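Local coordinates for protein periplasmic beta-glucosidase (Pseudomonas aeruginosa, PDB 6R5T) that probably hydrolyses terminal, non-reducing beta-D-glucosyl residues, releasing beta-D-glucose, as a periplasmic member of glycoside hydrolase family 3, at residues A[377-389]-A[417-431]. The protein carries 1 engineered substitution. Numbering follows the deposited sequence. Where two conformers were deposited one is given.
Sequences KQGRIAVIGPLAK and AVGERATLLYAKGAN
Lys389 lies across the ring of Tyr426, a bump laid on a flat surface at the end of two paired parallel strands. Its CE sits 3.7 Å from the ring centroid, a CH-pi contact; NZ, 4.2 Å from the same centroid, makes a cation-pi contact, and has another with Tyr411. Tyr426 CG stands anti to its N (chi1 170°), laying the ring over the Val383 side of the sheet, with Lys428 N across the opposite face near the rim and Ala388 CB at the edge. A water links the hydroxyl to Gly385 O and Lys389 N. Nearby, Pro386 CB presses on Ala430 O (3.1 Å), flanked by the Lys428 chain; at the far end Lys377 runs alongside Arg421, CD at the guanidinium edge. Six backbone hydrogen bonds join the strands and the glycines flanking 380-384. Leu424 CD2 fits between Ile381 CB (3.9 Å) and Val383 CG2 (4.3 Å). On the other face Arg380 bends at chi3 (77°); its NH2 lies 3.8 Å from Leu425 CD1, obliquely, and is also held by a salt bridge to Asp469. Strands 380-384 and 423-427, with helix 410-418 between them in sequence, form a beta-alpha-beta crossover in the C-terminal domain: that helix covers Val383 and Leu424, helix 456-468 packs Thr466 against Ala382, Leu425 and Ala427, and strand 472-478 flanks 380-384, leaving 423-427 outermost in this chain's sheet.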
ATOM      1  N   LYS A 377      18.870 -34.982 -23.813  1.00 26.25           N
ATOM      2  CA  LYS A 377      19.859 -34.258 -24.651  1.00 27.49           C
ATOM      3  C   LYS A 377      19.793 -34.841 -26.055  1.00 30.15           C
ATOM      4  O   LYS A 377      20.744 -35.525 -26.459  1.00 34.02           O
ATOM      5  CB  LYS A 377      21.269 -34.402 -24.086  1.00 28.81           C
ATOM      6  CG  LYS A 377      21.468 -33.756 -22.737  1.00 32.19           C
ATOM      7  CD  LYS A 377      22.871 -33.827 -22.245  1.00 34.81           C
ATOM      8  CE  LYS A 377      23.012 -33.099 -20.937  1.00 36.74           C
ATOM      9  NZ  LYS A 377      24.343 -33.285 -20.322  1.00 44.52           N
ATOM     10  N   GLN A 378      18.745 -34.549 -26.797  1.00 29.35           N
ATOM     11  CA  GLN A 378      18.539 -35.127 -28.141  1.00 33.22           C
ATOM     12  C   GLN A 378      17.478 -34.314 -28.873  1.00 32.64           C
ATOM     13  O   GLN A 378      16.827 -33.471 -28.241  1.00 33.97           O
ATOM     14  CB  GLN A 378      18.127 -36.595 -28.030  1.00 36.94           C
ATOM     15  CG  GLN A 378      16.693 -36.746 -27.554  1.00 37.66           C
ATOM     16  CD  GLN A 378      16.289 -38.175 -27.305  1.00 42.72           C
ATOM     17  OE1 GLN A 378      17.117 -39.023 -26.991  1.00 52.59           O
ATOM     18  NE2 GLN A 378      15.002 -38.426 -27.416  1.00 42.20           N
ATOM     19  N   GLY A 379      17.354 -34.535 -30.178  1.00 28.18           N
ATOM     20  CA  GLY A 379      16.312 -33.935 -31.017  1.00 26.56           C
ATOM     21  C   GLY A 379      16.628 -32.485 -31.372  1.00 26.13           C
ATOM     22  O   GLY A 379      17.795 -32.091 -31.378  1.00 27.48           O
ATOM     23  N   ARG A 380      15.587 -31.723 -31.654  1.00 22.37           N
ATOM     24  CA  ARG A 380      15.661 -30.326 -32.130  1.00 23.88           C
ATOM     25  C   ARG A 380      14.959 -29.450 -31.097  1.00 20.39           C
ATOM     26  O   ARG A 380      13.744 -29.629 -30.884  1.00 20.73           O
ATOM     27  CB  ARG A 380      14.986 -30.214 -33.497  1.00 25.79           C
ATOM     28  CG  ARG A 380      15.753 -30.960 -34.579  1.00 32.51           C
ATOM     29  CD  ARG A 380      14.982 -31.004 -35.879  1.00 34.33           C
ATOM     30  NE  ARG A 380      15.026 -29.749 -36.611  1.00 35.19           N
ATOM     31  CZ  ARG A 380      16.095 -29.286 -37.273  1.00 40.20           C
ATOM     32  NH1 ARG A 380      17.227 -29.970 -37.277  1.00 44.02           N
ATOM     33  NH2 ARG A 380      16.054 -28.135 -37.925  1.00 39.31           N
ATOM     34  N   ILE A 381      15.710 -28.518 -30.518  1.00 20.66           N
ATOM     35  CA  ILE A 381      15.175 -27.653 -29.432  1.00 19.87           C
ATOM     36  C   ILE A 381      15.196 -26.218 -29.965  1.00 19.80           C
ATOM     37  O   ILE A 381      16.288 -25.734 -30.258  1.00 20.75           O
ATOM     38  CB  ILE A 381      16.006 -27.824 -28.144  1.00 21.02           C
ATOM     39  CG1 ILE A 381      15.985 -29.266 -27.618  1.00 24.07           C
ATOM     40  CG2 ILE A 381      15.549 -26.824 -27.066  1.00 20.29           C
ATOM     41  CD1 ILE A 381      17.024 -29.581 -26.580  1.00 24.89           C
ATOM     42  N   ALA A 382      14.045 -25.573 -30.056  1.00 18.63           N
ATOM     43  CA  ALA A 382      13.989 -24.129 -30.406  1.00 19.60           C
ATOM     44  C   ALA A 382      14.235 -23.319 -29.120  1.00 20.41           C
ATOM     45  O   ALA A 382      13.579 -23.585 -28.107  1.00 21.65           O
ATOM     46  CB  ALA A 382      12.693 -23.756 -31.042  1.00 20.82           C
ATOM     47  N   VAL A 383      15.207 -22.413 -29.156  1.00 18.01           N
ATOM     48  CA  VAL A 383      15.550 -21.544 -27.998  1.00 18.42           C
ATOM     49  C   VAL A 383      15.147 -20.137 -28.424  1.00 17.91           C
ATOM     50  O   VAL A 383      15.727 -19.568 -29.375  1.00 17.88           O
ATOM     51  CB  VAL A 383      17.026 -21.658 -27.618  1.00 19.40           C
ATOM     52  CG1 VAL A 383      17.326 -20.755 -26.436  1.00 21.74           C
ATOM     53  CG2 VAL A 383      17.415 -23.091 -27.365  1.00 20.84           C
ATOM     54  N   ILE A 384      14.130 -19.594 -27.784  1.00 15.59           N
ATOM     55  CA  ILE A 384      13.431 -18.412 -28.295  1.00 15.62           C
ATOM     56  C   ILE A 384      13.250 -17.385 -27.182  1.00 17.57           C
ATOM     57  O   ILE A 384      12.857 -17.775 -26.089  1.00 18.90           O
ATOM     58  CB  ILE A 384      12.074 -18.788 -28.952  1.00 15.77           C
ATOM     59  CG1 ILE A 384      12.326 -19.697 -30.172  1.00 17.31           C
ATOM     60  CG2 ILE A 384      11.282 -17.577 -29.315  1.00 15.69           C
ATOM     61  CD1 ILE A 384      11.072 -20.277 -30.761  1.00 17.39           C
ATOM     62  N   GLY A 385      13.469 -16.114 -27.511  1.00 15.76           N
ATOM     63  CA  GLY A 385      13.131 -15.011 -26.595  1.00 15.67           C
ATOM     64  C   GLY A 385      14.294 -14.056 -26.395  1.00 13.72           C
ATOM     65  O   GLY A 385      15.455 -14.422 -26.614  1.00 14.93           O
ATOM     66  N   PRO A 386      13.980 -12.832 -25.950  1.00 14.41           N
ATOM     67  CA  PRO A 386      15.009 -11.779 -25.850  1.00 14.69           C
ATOM     68  C   PRO A 386      16.030 -12.006 -24.737  1.00 16.29           C
ATOM     69  O   PRO A 386      17.046 -11.347 -24.745  1.00 19.00           O
ATOM     70  CB  PRO A 386      14.183 -10.516 -25.634  1.00 14.97           C
ATOM     71  CG  PRO A 386      12.885 -10.991 -25.026  1.00 15.20           C
ATOM     72  CD  PRO A 386      12.630 -12.333 -25.676  1.00 14.00           C
ATOM     73  N   LEU A 387      15.776 -12.919 -23.820  1.00 15.52           N
ATOM     74  CA  LEU A 387      16.749 -13.183 -22.735  0.50 16.52           C
ATOM     75  C   LEU A 387      17.607 -14.406 -23.035  1.00 16.85           C
ATOM     76  O   LEU A 387      18.564 -14.675 -22.286  1.00 17.41           O
ATOM     77  CB  LEU A 387      15.973 -13.263 -21.422  0.50 16.41           C
ATOM     78  CG  LEU A 387      15.392 -11.895 -21.046  0.50 18.21           C
ATOM     79  CD1 LEU A 387      14.358 -12.012 -19.974  0.50 19.83           C
ATOM     80  CD2 LEU A 387      16.508 -10.923 -20.634  0.50 18.39           C
ATOM     81  N   ALA A 388      17.355 -15.120 -24.136  1.00 14.62           N
ATOM     82  CA  ALA A 388      18.089 -16.366 -24.396  1.00 16.13           C
ATOM     83  C   ALA A 388      19.584 -16.164 -24.589  1.00 16.03           C
ATOM     84  O   ALA A 388      20.341 -17.046 -24.124  1.00 17.11           O
ATOM     85  CB  ALA A 388      17.488 -17.034 -25.596  1.00 15.85           C
ATOM     86  N   LYS A 389      19.952 -15.125 -25.352  1.00 15.89           N
ATOM     87  CA  LYS A 389      21.371 -14.822 -25.624  1.00 17.06           C
ATOM     88  C   LYS A 389      21.832 -13.545 -24.907  1.00 18.34           C
ATOM     89  O   LYS A 389      22.850 -12.946 -25.352  1.00 18.67           O
ATOM     90  CB  LYS A 389      21.570 -14.668 -27.127  1.00 18.08           C
ATOM     91  CG  LYS A 389      21.529 -15.977 -27.862  1.00 22.00           C
ATOM     92  CD  LYS A 389      22.072 -15.834 -29.273  1.00 27.41           C
ATOM     93  CE  LYS A 389      22.099 -17.155 -30.003  1.00 33.35           C
ATOM     94  NZ  LYS A 389      22.734 -16.984 -31.339  1.00 38.33           N
ATOM     95  N   ALA A 417      25.720 -28.152 -22.995  1.00 22.36           N
ATOM     96  CA  ALA A 417      25.164 -29.405 -22.430  1.00 22.00           C
ATOM     97  C   ALA A 417      25.014 -30.448 -23.549  1.00 23.20           C
ATOM     98  O   ALA A 417      25.309 -31.615 -23.261  1.00 26.04           O
ATOM     99  CB  ALA A 417      23.833 -29.122 -21.806  1.00 23.17           C
ATOM    100  N   VAL A 418      24.548 -30.047 -24.724  1.00 23.37           N
ATOM    101  CA  VAL A 418      24.099 -31.004 -25.780  1.00 24.64           C
ATOM    102  C   VAL A 418      25.257 -31.333 -26.739  1.00 30.21           C
ATOM    103  O   VAL A 418      25.135 -32.384 -27.423  1.00 27.69           O
ATOM    104  CB  VAL A 418      22.868 -30.521 -26.542  1.00 24.50           C
ATOM    105  CG1 VAL A 418      21.694 -30.298 -25.604  1.00 25.19           C
ATOM    106  CG2 VAL A 418      23.107 -29.299 -27.403  1.00 27.66           C
ATOM    107  N   GLY A 419      26.296 -30.494 -26.789  1.00 29.13           N
ATOM    108  CA  GLY A 419      27.378 -30.621 -27.789  1.00 29.93           C
ATOM    109  C   GLY A 419      26.790 -30.934 -29.150  1.00 33.17           C
ATOM    110  O   GLY A 419      25.974 -30.157 -29.653  1.00 29.23           O
ATOM    111  N   GLU A 420      27.147 -32.075 -29.738  1.00 36.43           N
ATOM    112  CA  GLU A 420      26.639 -32.446 -31.091  1.00 39.47           C
ATOM    113  C   GLU A 420      25.473 -33.442 -30.977  1.00 36.29           C
ATOM    114  O   GLU A 420      25.001 -33.913 -32.027  1.00 37.64           O
ATOM    115  CB  GLU A 420      27.735 -33.067 -31.972  1.00 49.56           C
ATOM    116  CG  GLU A 420      29.040 -32.296 -32.000  1.00 59.61           C
ATOM    117  CD  GLU A 420      30.058 -32.752 -30.965  1.00 72.34           C
ATOM    118  OE1 GLU A 420      30.096 -33.977 -30.688  1.00 74.09           O
ATOM    119  OE2 GLU A 420      30.799 -31.883 -30.421  1.00 83.81           O
ATOM    120  N   ARG A 421      24.977 -33.740 -29.771  1.00 28.61           N
ATOM    121  CA  ARG A 421      23.928 -34.773 -29.573  1.00 31.80           C
ATOM    122  C   ARG A 421      22.532 -34.206 -29.833  1.00 29.48           C
ATOM    123  O   ARG A 421      21.609 -35.003 -29.925  1.00 30.91           O
ATOM    124  CB  ARG A 421      24.128 -35.394 -28.186  1.00 34.43           C
ATOM    125  CG  ARG A 421      25.368 -36.282 -28.162  1.00 37.97           C
ATOM    126  CD  ARG A 421      26.019 -36.485 -26.806  1.00 38.89           C
ATOM    127  NE  ARG A 421      26.758 -35.316 -26.334  1.00 36.72           N
ATOM    128  CZ  ARG A 421      26.493 -34.606 -25.234  1.00 40.28           C
ATOM    129  NH1 ARG A 421      27.247 -33.555 -24.937  1.00 37.76           N
ATOM    130  NH2 ARG A 421      25.477 -34.919 -24.444  1.00 39.90           N
ATOM    131  N   ALA A 422      22.347 -32.878 -29.883  1.00 28.44           N
ATOM    132  CA  ALA A 422      21.038 -32.264 -30.197  1.00 24.97           C
ATOM    133  C   ALA A 422      21.271 -31.002 -31.014  1.00 22.13           C
ATOM    134  O   ALA A 422      22.406 -30.456 -31.003  1.00 28.91           O
ATOM    135  CB  ALA A 422      20.230 -31.945 -28.947  1.00 26.95           C
ATOM    136  N   THR A 423      20.243 -30.563 -31.705  1.00 22.41           N
ATOM    137  CA  THR A 423      20.288 -29.350 -32.546  1.00 23.35           C
ATOM    138  C   THR A 423      19.527 -28.219 -31.851  1.00 22.04           C
ATOM    139  O   THR A 423      18.305 -28.324 -31.723  1.00 22.28           O
ATOM    140  CB  THR A 423      19.708 -29.613 -33.937  1.00 29.35           C
ATOM    141  OG1 THR A 423      20.440 -30.709 -34.503  1.00 30.60           O
ATOM    142  CG2 THR A 423      19.809 -28.411 -34.848  1.00 29.93           C
ATOM    143  N   LEU A 424      20.188 -27.099 -31.627  1.00 22.53           N
ATOM    144  CA  LEU A 424      19.480 -25.906 -31.114  1.00 22.04           C
ATOM    145  C   LEU A 424      19.135 -24.971 -32.254  1.00 23.80           C
ATOM    146  O   LEU A 424      19.972 -24.752 -33.173  1.00 25.06           O
ATOM    147  CB  LEU A 424      20.391 -25.183 -30.122  1.00 21.89           C
ATOM    148  CG  LEU A 424      20.879 -25.986 -28.933  1.00 23.51           C
ATOM    149  CD1 LEU A 424      21.703 -25.082 -28.036  1.00 25.01           C
ATOM    150  CD2 LEU A 424      19.697 -26.597 -28.182  1.00 23.96           C
ATOM    151  N   LEU A 425      17.944 -24.404 -32.215  1.00 21.85           N
ATOM    152  CA  LEU A 425      17.512 -23.409 -33.214  1.00 21.34           C
ATOM    153  C   LEU A 425      17.159 -22.152 -32.436  1.00 26.93           C
ATOM    154  O   LEU A 425      16.370 -22.257 -31.516  1.00 32.23           O
ATOM    155  CB  LEU A 425      16.285 -23.920 -33.954  1.00 23.91           C
ATOM    156  CG  LEU A 425      16.377 -25.311 -34.569  1.00 26.87           C
ATOM    157  CD1 LEU A 425      15.035 -25.649 -35.177  1.00 30.68           C
ATOM    158  CD2 LEU A 425      17.468 -25.369 -35.628  1.00 29.30           C
ATOM    159  N   TYR A 426      17.636 -21.019 -32.873  1.00 23.24           N
ATOM    160  CA  TYR A 426      17.484 -19.753 -32.134  1.00 20.48           C
ATOM    161  C   TYR A 426      16.602 -18.783 -32.894  1.00 19.48           C
ATOM    162  O   TYR A 426      16.748 -18.615 -34.100  1.00 20.21           O
ATOM    163  CB  TYR A 426      18.853 -19.133 -31.853  1.00 19.54           C
ATOM    164  CG  TYR A 426      18.737 -17.736 -31.314  1.00 20.64           C
ATOM    165  CD1 TYR A 426      18.275 -17.536 -30.026  1.00 20.47           C
ATOM    166  CD2 TYR A 426      19.006 -16.619 -32.083  1.00 19.22           C
ATOM    167  CE1 TYR A 426      18.167 -16.268 -29.487  1.00 19.51           C
ATOM    168  CE2 TYR A 426      18.900 -15.342 -31.565  1.00 18.55           C
ATOM    169  CZ  TYR A 426      18.480 -15.156 -30.260  1.00 19.64           C
ATOM    170  OH  TYR A 426      18.297 -13.899 -29.784  1.00 21.15           O
ATOM    171  N   ALA A 427      15.780 -18.031 -32.174  1.00 17.14           N
ATOM    172  CA  ALA A 427      15.096 -16.845 -32.676  1.00 15.95           C
ATOM    173  C   ALA A 427      14.856 -15.907 -31.514  1.00 18.61           C
ATOM    174  O   ALA A 427      14.380 -16.365 -30.460  1.00 18.28           O
ATOM    175  CB  ALA A 427      13.789 -17.193 -33.333  1.00 17.41           C
ATOM    176  N   LYS A 428      15.159 -14.643 -31.712  1.00 17.73           N
ATOM    177  CA  LYS A 428      14.927 -13.671 -30.631  1.00 17.87           C
ATOM    178  C   LYS A 428      13.443 -13.601 -30.287  1.00 17.11           C
ATOM    179  O   LYS A 428      13.113 -13.474 -29.053  1.00 15.58           O
ATOM    180  CB  LYS A 428      15.443 -12.302 -31.023  1.00 18.52           C
ATOM    181  CG  LYS A 428      15.522 -11.372 -29.839  1.00 20.28           C
ATOM    182  CD  LYS A 428      16.154 -10.103 -30.157  1.00 24.20           C
ATOM    183  CE  LYS A 428      16.108  -9.191 -28.960  1.00 23.34           C
ATOM    184  NZ  LYS A 428      17.126  -8.140 -29.093  1.00 28.09           N
ATOM    185  N   GLY A 429      12.543 -13.549 -31.278  1.00 17.45           N
ATOM    186  CA  GLY A 429      11.102 -13.629 -30.989  1.00 17.05           C
ATOM    187  C   GLY A 429      10.437 -12.315 -30.697  1.00 16.51           C
ATOM    188  O   GLY A 429       9.377 -12.054 -31.210  1.00 16.31           O
ATOM    189  N   ALA A 430      11.033 -11.510 -29.806  1.00 15.61           N
ATOM    190  CA  ALA A 430      10.516 -10.203 -29.440  1.00 14.81           C
ATOM    191  C   ALA A 430      11.678  -9.439 -28.820  1.00 15.55           C
ATOM    192  O   ALA A 430      12.555 -10.048 -28.283  1.00 17.05           O
ATOM    193  CB  ALA A 430       9.376 -10.322 -28.464  1.00 15.31           C
ATOM    194  N   ASN A 431      11.568  -8.132 -28.836  1.00 16.46           N
ATOM    195  CA  ASN A 431      12.426  -7.294 -27.992  1.00 16.21           C
ATOM    196  C   ASN A 431      11.904  -7.400 -26.551  1.00 16.99           C
ATOM    197  O   ASN A 431      10.748  -7.835 -26.332  1.00 14.93           O
ATOM    198  CB  ASN A 431      12.408  -5.853 -28.502  1.00 17.87           C
ATOM    199  CG  ASN A 431      13.270  -5.676 -29.733  1.00 16.30           C
ATOM    200  OD1 ASN A 431      14.369  -6.212 -29.814  1.00 18.72           O
ATOM    201  ND2 ASN A 431      12.721  -4.911 -30.653  1.00 19.58           N
TER
HETATM  202  O   HOH W   1      26.620 -34.191 -21.725  1.00 40.50           O
HETATM  203  O   HOH W   2      19.287 -35.959 -31.682  1.00 43.42           O
HETATM  204  O   HOH W   3      18.088 -13.575 -27.136  1.00 18.47           O
HETATM  205  O   HOH W   4      17.490  -8.590 -25.654  1.00 35.74           O